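Peroxiredoxin (Clostridioides difficile, PDB 6TSB) is the bifunctional spore-coat protein CotE, whose family 18 glycoside hydrolase domain, forming this chain, hydrolyses chitin, while its other part probably reduces peroxides with thiols. Local coordinates at residues G104-A109 against P152-N157; G142-A145 against T149-P152; T292-Y297 against I314-Q319; D309-I314 against A343-I348. All coordinates share one frame; numbering follows the deposited sequence.

Contact 1. Residues G104-A109 against P152-N157; sequences GFSDAA and PQDREN
S106 and D154 make the direct polar link between these two helical segments. The serine hydroxyl lies opposite its own main-chain nitrogen (chi1 -174°), which carries it across to the carboxylate; S106 OG donates to D154 OD1 at 2.7 Å, and the acceptor oxygen receives it on its syn lone pair, the side of D154 OD2. A serine suits the place because its hydroxyl sits one carbon from the main chain, so the helices can stay close. The main chain of S106 takes part as well: one water donates to S106 O and to D154 OD1 and accepts from N157 ND2, with all three bonds 2.8 Å long. Through it, a carbonyl, a carboxylate and an amide share a buried polar centre. D154 OD2 accepts from the backbone N-H groups of G142 and R151, so both oxygens are engaged and the carboxylate is held against rotation. One helical turn beyond S106 the contact turns to packing. A109 CB meets N157 CB at 3.8 Å, and A109 O lies 3.5 Å from N157 CB; alanine's lone methyl permits this close approach. Helix 105-109 is bonded to helix 112-128 through R115, which donates to A109 O, and packs on helix 154-169. W138 stacks on F105 and touches both A109 and D154; with strand 133-137 of the TIM barrel it falls within the family 18 signature DxxDxDxE, so the contact packs against that signature.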
loop_
_atom_site.group_PDB
_atom_site.type_symbol
_atom_site.label_atom_id
_atom_site.label_comp_id
_atom_site.label_asym_id
_atom_site.label_seq_id
_atom_site.Cartn_x
_atom_site.Cartn_y
_atom_site.Cartn_z
ATOM N N GLY A 104 32.297 18.372 -24.764
ATOM C CA GLY A 104 32.454 18.685 -26.190
ATOM C C GLY A 104 31.428 19.662 -26.719
ATOM O O GLY A 104 31.639 20.187 -27.841
ATOM N N PHE A 105 30.297 19.870 -26.048
ATOM C CA PHE A 105 29.169 20.576 -26.735
ATOM C C PHE A 105 29.439 22.083 -26.855
ATOM O O PHE A 105 29.005 22.695 -27.886
ATOM C CB PHE A 105 27.834 20.370 -26.023
ATOM C CG PHE A 105 27.099 19.108 -26.386
ATOM C CD1 PHE A 105 26.493 18.983 -27.616
ATOM C CD2 PHE A 105 26.974 18.068 -25.478
ATOM C CE1 PHE A 105 25.805 17.830 -27.945
ATOM C CE2 PHE A 105 26.269 16.923 -25.807
ATOM C CZ PHE A 105 25.681 16.813 -27.038
ATOM N N SER A 106 30.016 22.689 -25.806
ATOM C CA SER A 106 30.301 24.152 -25.739
ATOM C C SER A 106 31.242 24.525 -26.898
ATOM O O SER A 106 30.963 25.531 -27.587
ATOM C CB SER A 106 30.871 24.556 -24.389
ATOM O OG SER A 106 31.000 25.968 -24.316
ATOM N N ASP A 107 32.280 23.703 -27.135
ATOM C CA ASP A 107 33.210 23.828 -28.297
ATOM C C ASP A 107 32.418 23.631 -29.596
ATOM O O ASP A 107 32.581 24.453 -30.496
ATOM C CB ASP A 107 34.392 22.850 -28.217
ATOM C CG ASP A 107 35.450 23.259 -27.216
ATOM O OD1 ASP A 107 35.219 24.267 -26.532
ATOM O OD2 ASP A 107 36.481 22.541 -27.092
ATOM N N ALA A 108 31.585 22.598 -29.693
ATOM C CA ALA A 108 30.847 22.264 -30.933
ATOM C C ALA A 108 29.892 23.394 -31.288
ATOM O O ALA A 108 29.594 23.595 -32.479
ATOM C CB ALA A 108 30.095 20.981 -30.725
ATOM N N ALA A 109 29.377 24.091 -30.280
ATOM C CA ALA A 109 28.318 25.098 -30.509
ATOM C C ALA A 109 28.940 26.452 -30.861
ATOM O O ALA A 109 28.161 27.312 -31.338
ATOM C CB ALA A 109 27.415 25.202 -29.300
ATOM N N PRO A 152 29.207 31.675 -21.256
ATOM C CA PRO A 152 27.988 32.497 -21.282
ATOM C C PRO A 152 27.139 32.386 -22.565
ATOM O O PRO A 152 25.927 32.331 -22.478
ATOM C CB PRO A 152 28.554 33.926 -21.176
ATOM C CG PRO A 152 29.844 33.779 -20.385
ATOM C CD PRO A 152 30.379 32.406 -20.738
ATOM N N GLN A 153 27.797 32.294 -23.724
ATOM C CA GLN A 153 27.165 32.238 -25.070
ATOM C C GLN A 153 26.540 30.853 -25.347
ATOM O O GLN A 153 25.802 30.740 -26.360
ATOM C CB GLN A 153 28.197 32.572 -26.160
ATOM C CG GLN A 153 29.093 33.758 -25.843
ATOM C CD GLN A 153 30.399 33.335 -25.211
ATOM O OE1 GLN A 153 31.252 32.745 -25.865
ATOM N NE2 GLN A 153 30.583 33.633 -23.932
ATOM N N ASP A 154 26.796 29.827 -24.524
ATOM C CA ASP A 154 26.230 28.463 -24.709
ATOM C C ASP A 154 24.736 28.527 -25.047
ATOM O O ASP A 154 24.303 27.823 -25.981
ATOM C CB ASP A 154 26.493 27.601 -23.487
ATOM C CG ASP A 154 27.913 27.077 -23.428
ATOM O OD1 ASP A 154 28.650 27.207 -24.436
ATOM O OD2 ASP A 154 28.278 26.556 -22.371
ATOM N N ARG A 155 23.985 29.396 -24.379
ATOM C CA ARG A 155 22.502 29.423 -24.459
ATOM C C ARG A 155 22.096 29.854 -25.861
ATOM O O ARG A 155 21.310 29.161 -26.479
ATOM C CB ARG A 155 21.910 30.292 -23.340
ATOM C CG ARG A 155 20.410 30.563 -23.419
ATOM C CD ARG A 155 19.880 31.051 -22.067
ATOM N NE ARG A 155 18.434 31.229 -22.017
ATOM C CZ ARG A 155 17.773 32.292 -22.479
ATOM N NH1 ARG A 155 18.417 33.308 -23.037
ATOM N NH2 ARG A 155 16.458 32.340 -22.380
ATOM N N GLU A 156 22.603 30.963 -26.363
ATOM C CA GLU A 156 22.210 31.390 -27.729
ATOM C C GLU A 156 22.806 30.406 -28.734
ATOM O O GLU A 156 22.193 30.202 -29.802
ATOM C CB GLU A 156 22.635 32.830 -28.002
ATOM C CG GLU A 156 21.727 33.850 -27.342
ATOM C CD GLU A 156 22.344 35.234 -27.334
ATOM O OE1 GLU A 156 23.225 35.467 -26.475
ATOM O OE2 GLU A 156 21.996 36.043 -28.236
ATOM N N ASN A 157 23.977 29.858 -28.415
ATOM C CA ASN A 157 24.741 28.974 -29.329
ATOM C C ASN A 157 23.953 27.671 -29.501
ATOM O O ASN A 157 23.902 27.171 -30.656
ATOM C CB ASN A 157 26.186 28.768 -28.848
ATOM C CG ASN A 157 27.100 29.961 -29.116
ATOM O OD1 ASN A 157 26.716 30.930 -29.793
ATOM N ND2 ASN A 157 28.296 29.920 -28.532
HETATM O O HOH W 1 29.070 27.592 -27.218
#

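Contact 2. Residues G142-A145 against T149-P152; sequences GSSA and TSRP
G142-S144 and T149-R151 run back past each other, their end-to-end directions 150° apart, with the CA atoms of G142 and S150 at 5.0 Å. Both belong to the long loop that follows strand 133-137 of the TIM barrel and leads into helix 154-169, and S143 starts an ST turn within it. A bound di(hydroxyethyl)ether molecule lies about 4 Å from the S143 side chain. S150 is the central side chain. Its CB rests on the backbone of the first segment, 3.4 Å from S143 N, and a residue this small lets the two chains come together. G142 has a positive phi, a conformation that glycine adopts readily, and it presents bare main chain to S150. With chi1 at 53°, S150 OG stands between its own N and carbonyl carbon and points to S144 OG. The two hydroxyls are modelled 2.4 Å apart, a hydrogen bond so short that its exact length is doubtful; either could be the donor. S144 OG also bonds to I148 O inside the same loop. On the other segment, T149 CG2 lies 3.7 Å above one face of the R151 guanidinium, toward its rim, whereas the charge of that arginine is met by D107 in a salt bridge. In the ST turn, S143 OG accepts the N-H of A145, 3.1 Å from A145 N, with an N-H...O angle of 157°.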
loop_
_atom_site.group_PDB
_atom_site.type_symbol
_atom_site.label_atom_id
_atom_site.label_comp_id
_atom_site.label_asym_id
_atom_site.label_seq_id
_atom_site.Cartn_x
_atom_site.Cartn_y
_atom_site.Cartn_z
ATOM N N GLY A 142 25.768 26.385 -20.560
ATOM C CA GLY A 142 25.979 27.520 -19.645
ATOM C C GLY A 142 26.456 27.087 -18.271
ATOM O O GLY A 142 26.782 27.977 -17.458
ATOM N N SER A 143 26.504 25.785 -17.990
ATOM C CA SER A 143 26.833 25.264 -16.646
ATOM C C SER A 143 27.980 24.268 -16.744
ATOM O O SER A 143 27.941 23.406 -17.657
ATOM C CB SER A 143 25.623 24.615 -16.018
ATOM O OG SER A 143 25.998 23.830 -14.890
ATOM N N SER A 144 28.902 24.351 -15.787
ATOM C CA SER A 144 30.044 23.432 -15.578
ATOM C C SER A 144 29.819 22.579 -14.326
ATOM O O SER A 144 30.807 22.103 -13.757
ATOM C CB SER A 144 31.319 24.214 -15.503
ATOM O OG SER A 144 31.533 24.883 -16.742
ATOM N N ALA A 145 28.560 22.340 -13.951
ATOM C CA ALA A 145 28.201 21.531 -12.762
ATOM C C ALA A 145 28.784 20.122 -12.929
ATOM O O ALA A 145 29.473 19.680 -12.024
ATOM C CB ALA A 145 26.700 21.518 -12.556
ATOM N N THR A 149 33.190 21.941 -19.802
ATOM C CA THR A 149 33.340 23.330 -20.282
ATOM C C THR A 149 31.958 23.992 -20.434
ATOM O O THR A 149 31.041 23.358 -21.019
ATOM C CB THR A 149 34.119 23.321 -21.605
ATOM O OG1 THR A 149 35.419 22.807 -21.323
ATOM C CG2 THR A 149 34.219 24.685 -22.243
ATOM N N SER A 150 31.837 25.240 -19.973
ATOM C CA SER A 150 30.695 26.130 -20.279
ATOM C C SER A 150 31.213 27.511 -20.626
ATOM O O SER A 150 32.312 27.843 -20.173
ATOM C CB SER A 150 29.717 26.217 -19.133
ATOM O OG SER A 150 30.368 26.578 -17.918
ATOM N N ARG A 151 30.376 28.266 -21.331
ATOM C CA ARG A 151 30.579 29.678 -21.724
ATOM C C ARG A 151 29.230 30.390 -21.667
ATOM O O ARG A 151 28.208 29.819 -22.045
ATOM C CB ARG A 151 31.132 29.783 -23.154
ATOM C CG ARG A 151 32.379 28.949 -23.425
ATOM C CD ARG A 151 32.944 29.128 -24.831
ATOM N NE ARG A 151 34.315 28.622 -24.939
ATOM C CZ ARG A 151 34.653 27.389 -25.304
ATOM N NH1 ARG A 151 33.723 26.502 -25.614
ATOM N NH2 ARG A 151 35.926 27.035 -25.331
ATOM N N PRO A 152 29.207 31.675 -21.256
ATOM C CA PRO A 152 27.988 32.497 -21.282
ATOM C C PRO A 152 27.139 32.386 -22.565
ATOM O O PRO A 152 25.927 32.331 -22.478
ATOM C CB PRO A 152 28.554 33.926 -21.176
ATOM C CG PRO A 152 29.844 33.779 -20.385
ATOM C CD PRO A 152 30.379 32.406 -20.738
#

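Contact 3. Residues T292-Y297 against I314-Q319; sequences TAQVPY and IFLKTQ
Q294 and L316 bury the most surface in this contact, and they meet with their side chains at about a right angle. The glutamine, extended beyond CG, passes its aliphatic part and amide across the leucine: Q294 CB, CG and CD all stand near L316 CD1, and Q294 NE2 comes to 3.2 Å from that methyl, a close approach for an amide nitrogen on a carbon. The same NE2 is 3.6 Å from L316 CB. No hydrogen bond crosses between the segments, so the glutamine serves here by its length and flat end, while the branched leucine offers a broad apolar surface on helix 311-323. The backbone here is unusual: phi of Q294 is +73°, and Q294 and V295 both face D290 in a G1 beta bulge, leading into strand 295-300. This strand is central in a three-stranded antiparallel sheet, consistent with the alpha+beta insertion that many family 18 chitinases carry between the last two strands of the barrel. V295 makes the second, looser touch, its CG1 4.1 Å from K317 NZ. The lysine reaches that point because its chain is stretched beyond CG; its ammonium forms a salt bridge with D309 and a hydrogen bond to A223 O of the second subunit. H221 and F226 of that second subunit pack on V295 and Q294 respectively.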
loop_
_atom_site.group_PDB
_atom_site.type_symbol
_atom_site.label_atom_id
_atom_site.label_comp_id
_atom_site.label_asym_id
_atom_site.label_seq_id
_atom_site.Cartn_x
_atom_site.Cartn_y
_atom_site.Cartn_z
ATOM N N THR A 292 -13.579 -3.265 -2.011
ATOM C CA THR A 292 -14.982 -3.729 -1.769
ATOM C C THR A 292 -15.036 -4.294 -0.331
ATOM O O THR A 292 -15.550 -3.582 0.565
ATOM C CB THR A 292 -15.444 -4.736 -2.844
ATOM O OG1 THR A 292 -14.978 -4.398 -4.155
ATOM C CG2 THR A 292 -16.950 -4.874 -2.911
ATOM N N ALA A 293 -14.375 -5.441 -0.113
ATOM C CA ALA A 293 -14.250 -6.205 1.157
ATOM C C ALA A 293 -13.691 -5.338 2.291
ATOM O O ALA A 293 -14.124 -5.558 3.436
ATOM C CB ALA A 293 -13.392 -7.423 0.944
ATOM N N GLN A 294 -12.800 -4.390 1.981
ATOM C CA GLN A 294 -12.181 -3.422 2.931
ATOM C C GLN A 294 -11.147 -4.102 3.856
ATOM O O GLN A 294 -10.891 -3.575 4.962
ATOM C CB GLN A 294 -13.272 -2.648 3.666
ATOM C CG GLN A 294 -13.753 -1.451 2.858
ATOM C CD GLN A 294 -14.611 -0.482 3.640
ATOM O OE1 GLN A 294 -15.633 -0.016 3.142
ATOM N NE2 GLN A 294 -14.207 -0.149 4.860
ATOM N N VAL A 295 -10.470 -5.149 3.376
ATOM C CA VAL A 295 -9.455 -5.926 4.149
ATOM C C VAL A 295 -8.213 -6.219 3.299
ATOM O O VAL A 295 -8.316 -6.420 2.087
ATOM C CB VAL A 295 -10.047 -7.247 4.669
ATOM C CG1 VAL A 295 -11.068 -6.973 5.754
ATOM C CG2 VAL A 295 -10.623 -8.121 3.557
ATOM N N PRO A 296 -7.003 -6.278 3.915
ATOM C CA PRO A 296 -5.782 -6.663 3.196
ATOM C C PRO A 296 -5.672 -8.173 2.973
ATOM O O PRO A 296 -6.357 -8.915 3.640
ATOM C CB PRO A 296 -4.647 -6.222 4.122
ATOM C CG PRO A 296 -5.277 -6.304 5.506
ATOM C CD PRO A 296 -6.721 -5.889 5.311
ATOM N N TYR A 297 -4.822 -8.574 2.036
ATOM C CA TYR A 297 -4.488 -9.991 1.777
ATOM C C TYR A 297 -3.130 -10.059 1.077
ATOM O O TYR A 297 -2.603 -9.003 0.694
ATOM C CB TYR A 297 -5.623 -10.662 0.996
ATOM C CG TYR A 297 -5.834 -10.256 -0.446
ATOM C CD1 TYR A 297 -6.379 -9.026 -0.800
ATOM C CD2 TYR A 297 -5.565 -11.158 -1.470
ATOM C CE1 TYR A 297 -6.609 -8.695 -2.134
ATOM C CE2 TYR A 297 -5.785 -10.844 -2.802
ATOM C CZ TYR A 297 -6.314 -9.609 -3.143
ATOM O OH TYR A 297 -6.523 -9.334 -4.473
ATOM N N ILE A 314 -8.146 -2.061 10.267
ATOM C CA ILE A 314 -8.516 -1.793 11.701
ATOM C C ILE A 314 -9.079 -0.382 11.860
ATOM O O ILE A 314 -9.999 -0.177 12.714
ATOM C CB ILE A 314 -7.331 -1.986 12.666
ATOM C CG1 ILE A 314 -6.887 -3.449 12.716
ATOM C CG2 ILE A 314 -7.649 -1.439 14.053
ATOM C CD1 ILE A 314 -5.560 -3.651 13.385
ATOM N N PHE A 315 -8.524 0.589 11.137
ATOM C CA PHE A 315 -9.082 1.966 11.120
ATOM C C PHE A 315 -10.534 1.931 10.592
ATOM O O PHE A 315 -11.423 2.509 11.221
ATOM C CB PHE A 315 -8.197 2.878 10.277
ATOM C CG PHE A 315 -8.847 4.191 9.944
ATOM C CD1 PHE A 315 -8.885 5.214 10.877
ATOM C CD2 PHE A 315 -9.428 4.387 8.695
ATOM C CE1 PHE A 315 -9.490 6.422 10.569
ATOM C CE2 PHE A 315 -10.032 5.593 8.385
ATOM C CZ PHE A 315 -10.063 6.607 9.321
ATOM N N LEU A 316 -10.766 1.189 9.507
ATOM C CA LEU A 316 -12.077 1.031 8.828
ATOM C C LEU A 316 -13.073 0.276 9.736
ATOM O O LEU A 316 -14.216 0.789 9.897
ATOM C CB LEU A 316 -11.834 0.334 7.483
ATOM C CG LEU A 316 -11.084 1.185 6.448
ATOM C CD1 LEU A 316 -11.056 0.490 5.094
ATOM C CD2 LEU A 316 -11.708 2.572 6.322
ATOM N N LYS A 317 -12.655 -0.843 10.353
ATOM C CA LYS A 317 -13.466 -1.577 11.371
ATOM C C LYS A 317 -13.801 -0.653 12.548
ATOM O O LYS A 317 -14.979 -0.651 12.927
ATOM C CB LYS A 317 -12.769 -2.874 11.791
ATOM C CG LYS A 317 -13.149 -4.030 10.881
ATOM C CD LYS A 317 -12.187 -5.207 10.842
ATOM C CE LYS A 317 -12.502 -6.079 9.646
ATOM N NZ LYS A 317 -11.929 -7.428 9.777
ATOM N N THR A 318 -12.848 0.112 13.093
ATOM C CA THR A 318 -13.109 0.991 14.261
ATOM C C THR A 318 -14.008 2.164 13.841
ATOM O O THR A 318 -14.756 2.699 14.716
ATOM C CB THR A 318 -11.807 1.491 14.915
ATOM O OG1 THR A 318 -10.910 2.031 13.939
ATOM C CG2 THR A 318 -11.100 0.399 15.702
ATOM N N GLN A 319 -13.932 2.586 12.568
ATOM C CA GLN A 319 -14.888 3.581 11.992
ATOM C C GLN A 319 -16.306 2.996 12.075
ATOM O O GLN A 319 -17.199 3.670 12.622
ATOM C CB GLN A 319 -14.561 3.961 10.537
ATOM C CG GLN A 319 -13.387 4.930 10.375
ATOM C CD GLN A 319 -13.645 6.251 11.057
ATOM O OE1 GLN A 319 -13.119 6.515 12.139
ATOM N NE2 GLN A 319 -14.497 7.072 10.455
#

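Contact 4. Residues D309-I314 against A343-I348; sequences DDALSI and ARTMSI
The flat groups beside the I314-T345 contact are two carboxylates at the start of helix 311-323, met differently. S313 OG donates to D309 OD2 from above the carboxylate plane, 56° out of it, whereas S313 N approaches D310 OD1 nearly along the C-O direction, at 3.2 Å. D310 is the N-cap, and because D310 N in turn donates to S313 OG, the pair forms a capping box. Aspartate suits the cap: its carboxylate takes the N-H of S313, and more weakly that of L312, and its OD2 bonds to the hydroxyl of Y287. The capped helix packs on helix 341-351 mostly carbon on carbon. T345 turns OG1 back to I341 O of its own helix, and with CG2 opposite the main-chain N the methyl enters between A311 and I314. T345 CG2 lies 3.4 Å from A311 O; alanine's small side chain allows it. I314 crosses T345 at about a right angle, its CG2 3.6 Å from T345 CG2. M346 leads away (chi1 -178°) to strand 328-332 and A39 of the second subunit, consistent with exchange of barrel elements between the subunits. I314 CG2 rests 3.6 Å from M346 CA.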
loop_
_atom_site.group_PDB
_atom_site.type_symbol
_atom_site.label_atom_id
_atom_site.label_comp_id
_atom_site.label_asym_id
_atom_site.label_seq_id
_atom_site.Cartn_x
_atom_site.Cartn_y
_atom_site.Cartn_z
ATOM N N ASP A 309 -5.786 -8.644 9.164
ATOM C CA ASP A 309 -6.107 -7.212 9.383
ATOM C C ASP A 309 -4.800 -6.423 9.648
ATOM O O ASP A 309 -3.936 -6.855 10.477
ATOM C CB ASP A 309 -7.124 -7.067 10.524
ATOM C CG ASP A 309 -8.550 -7.444 10.131
ATOM O OD1 ASP A 309 -8.806 -8.646 9.833
ATOM O OD2 ASP A 309 -9.393 -6.524 10.086
ATOM N N ASP A 310 -4.645 -5.285 8.971
ATOM C CA ASP A 310 -3.497 -4.353 9.162
ATOM C C ASP A 310 -4.076 -3.046 9.694
ATOM O O ASP A 310 -5.235 -3.072 10.161
ATOM C CB ASP A 310 -2.681 -4.195 7.877
ATOM C CG ASP A 310 -3.414 -3.470 6.760
ATOM O OD1 ASP A 310 -4.629 -3.162 6.934
ATOM O OD2 ASP A 310 -2.766 -3.220 5.716
ATOM N N ALA A 311 -3.319 -1.960 9.617
ATOM C CA ALA A 311 -3.657 -0.682 10.283
ATOM C C ALA A 311 -4.885 -0.023 9.619
ATOM O O ALA A 311 -5.674 0.691 10.318
ATOM C CB ALA A 311 -2.456 0.211 10.223
ATOM N N LEU A 312 -4.995 -0.200 8.301
ATOM C CA LEU A 312 -6.064 0.387 7.459
ATOM C C LEU A 312 -7.388 -0.350 7.735
ATOM O O LEU A 312 -8.365 0.332 8.096
ATOM C CB LEU A 312 -5.685 0.295 5.978
ATOM C CG LEU A 312 -6.775 0.776 5.020
ATOM C CD1 LEU A 312 -7.062 2.262 5.254
ATOM C CD2 LEU A 312 -6.424 0.477 3.558
ATOM N N SER A 313 -7.447 -1.676 7.559
ATOM C CA SER A 313 -8.687 -2.453 7.842
ATOM C C SER A 313 -9.068 -2.344 9.336
ATOM O O SER A 313 -10.279 -2.376 9.603
ATOM C CB SER A 313 -8.613 -3.870 7.329
ATOM O OG SER A 313 -7.768 -4.659 8.145
ATOM N N ILE A 314 -8.146 -2.061 10.267
ATOM C CA ILE A 314 -8.516 -1.793 11.701
ATOM C C ILE A 314 -9.079 -0.382 11.860
ATOM O O ILE A 314 -9.999 -0.177 12.714
ATOM C CB ILE A 314 -7.331 -1.986 12.666
ATOM C CG1 ILE A 314 -6.887 -3.449 12.716
ATOM C CG2 ILE A 314 -7.649 -1.439 14.053
ATOM C CD1 ILE A 314 -5.560 -3.651 13.385
ATOM N N ALA A 343 -2.711 -3.596 18.494
ATOM C CA ALA A 343 -3.407 -3.125 19.703
ATOM C C ALA A 343 -3.487 -1.595 19.680
ATOM O O ALA A 343 -4.569 -1.045 19.972
ATOM C CB ALA A 343 -2.701 -3.640 20.933
ATOM N N ARG A 344 -2.369 -0.932 19.382
ATOM C CA ARG A 344 -2.272 0.554 19.380
ATOM C C ARG A 344 -3.272 1.111 18.355
ATOM O O ARG A 344 -4.051 2.022 18.702
ATOM C CB ARG A 344 -0.840 0.987 19.044
ATOM C CG ARG A 344 -0.496 2.396 19.502
ATOM C CD ARG A 344 0.894 2.844 19.075
ATOM N NE ARG A 344 0.911 4.277 18.822
ATOM C CZ ARG A 344 0.680 4.850 17.637
ATOM N NH1 ARG A 344 0.427 4.131 16.553
ATOM N NH2 ARG A 344 0.711 6.165 17.536
ATOM N N THR A 345 -3.221 0.567 17.140
ATOM C CA THR A 345 -4.055 0.950 15.979
ATOM C C THR A 345 -5.511 0.826 16.425
ATOM O O THR A 345 -6.247 1.814 16.261
ATOM C CB THR A 345 -3.780 0.072 14.746
ATOM O OG1 THR A 345 -2.423 0.204 14.330
ATOM C CG2 THR A 345 -4.645 0.417 13.551
ATOM N N MET A 346 -5.878 -0.332 16.992
ATOM C CA MET A 346 -7.243 -0.624 17.489
ATOM C C MET A 346 -7.608 0.369 18.611
ATOM O O MET A 346 -8.726 0.924 18.586
ATOM C CB MET A 346 -7.323 -2.079 17.965
ATOM C CG MET A 346 -8.686 -2.468 18.439
ATOM S SD MET A 346 -8.787 -4.221 18.826
ATOM C CE MET A 346 -8.061 -4.150 20.464
ATOM N N SER A 347 -6.706 0.683 19.534
ATOM C CA SER A 347 -7.042 1.609 20.651
ATOM C C SER A 347 -7.214 3.047 20.132
ATOM O O SER A 347 -8.114 3.785 20.616
ATOM C CB SER A 347 -6.015 1.566 21.737
ATOM O OG SER A 347 -6.459 2.376 22.824
ATOM N N ILE A 348 -6.350 3.461 19.209
ATOM C CA ILE A 348 -6.372 4.851 18.672
ATOM C C ILE A 348 -7.604 4.973 17.749
ATOM O O ILE A 348 -8.303 6.018 17.829
ATOM C CB ILE A 348 -5.014 5.198 18.008
ATOM C CG1 ILE A 348 -3.868 5.230 19.027
ATOM C CG2 ILE A 348 -5.090 6.511 17.248
ATOM C CD1 ILE A 348 -4.151 6.062 20.268
#

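How the contacts relate
The four contacts fall into two groups on opposite sides of the chain's centre, with contacts 1 and 3 centred about 59 Å apart. Contact 2 lies at the surface and the other three are buried. Contacts 1 and 2 share P152 and the approach to helix 154-169; R151 of contact 2 also reaches S106 of contact 1, a weak hydrogen bond. Their chemistry is polar, built on hydroxyls, a carboxylate and water. Contacts 3 and 4 share I314 and helix 311-323, which packs against a strand in one and a helix in the other, both without crossing hydrogen bonds. Both also touch the second subunit, unlike the first pair.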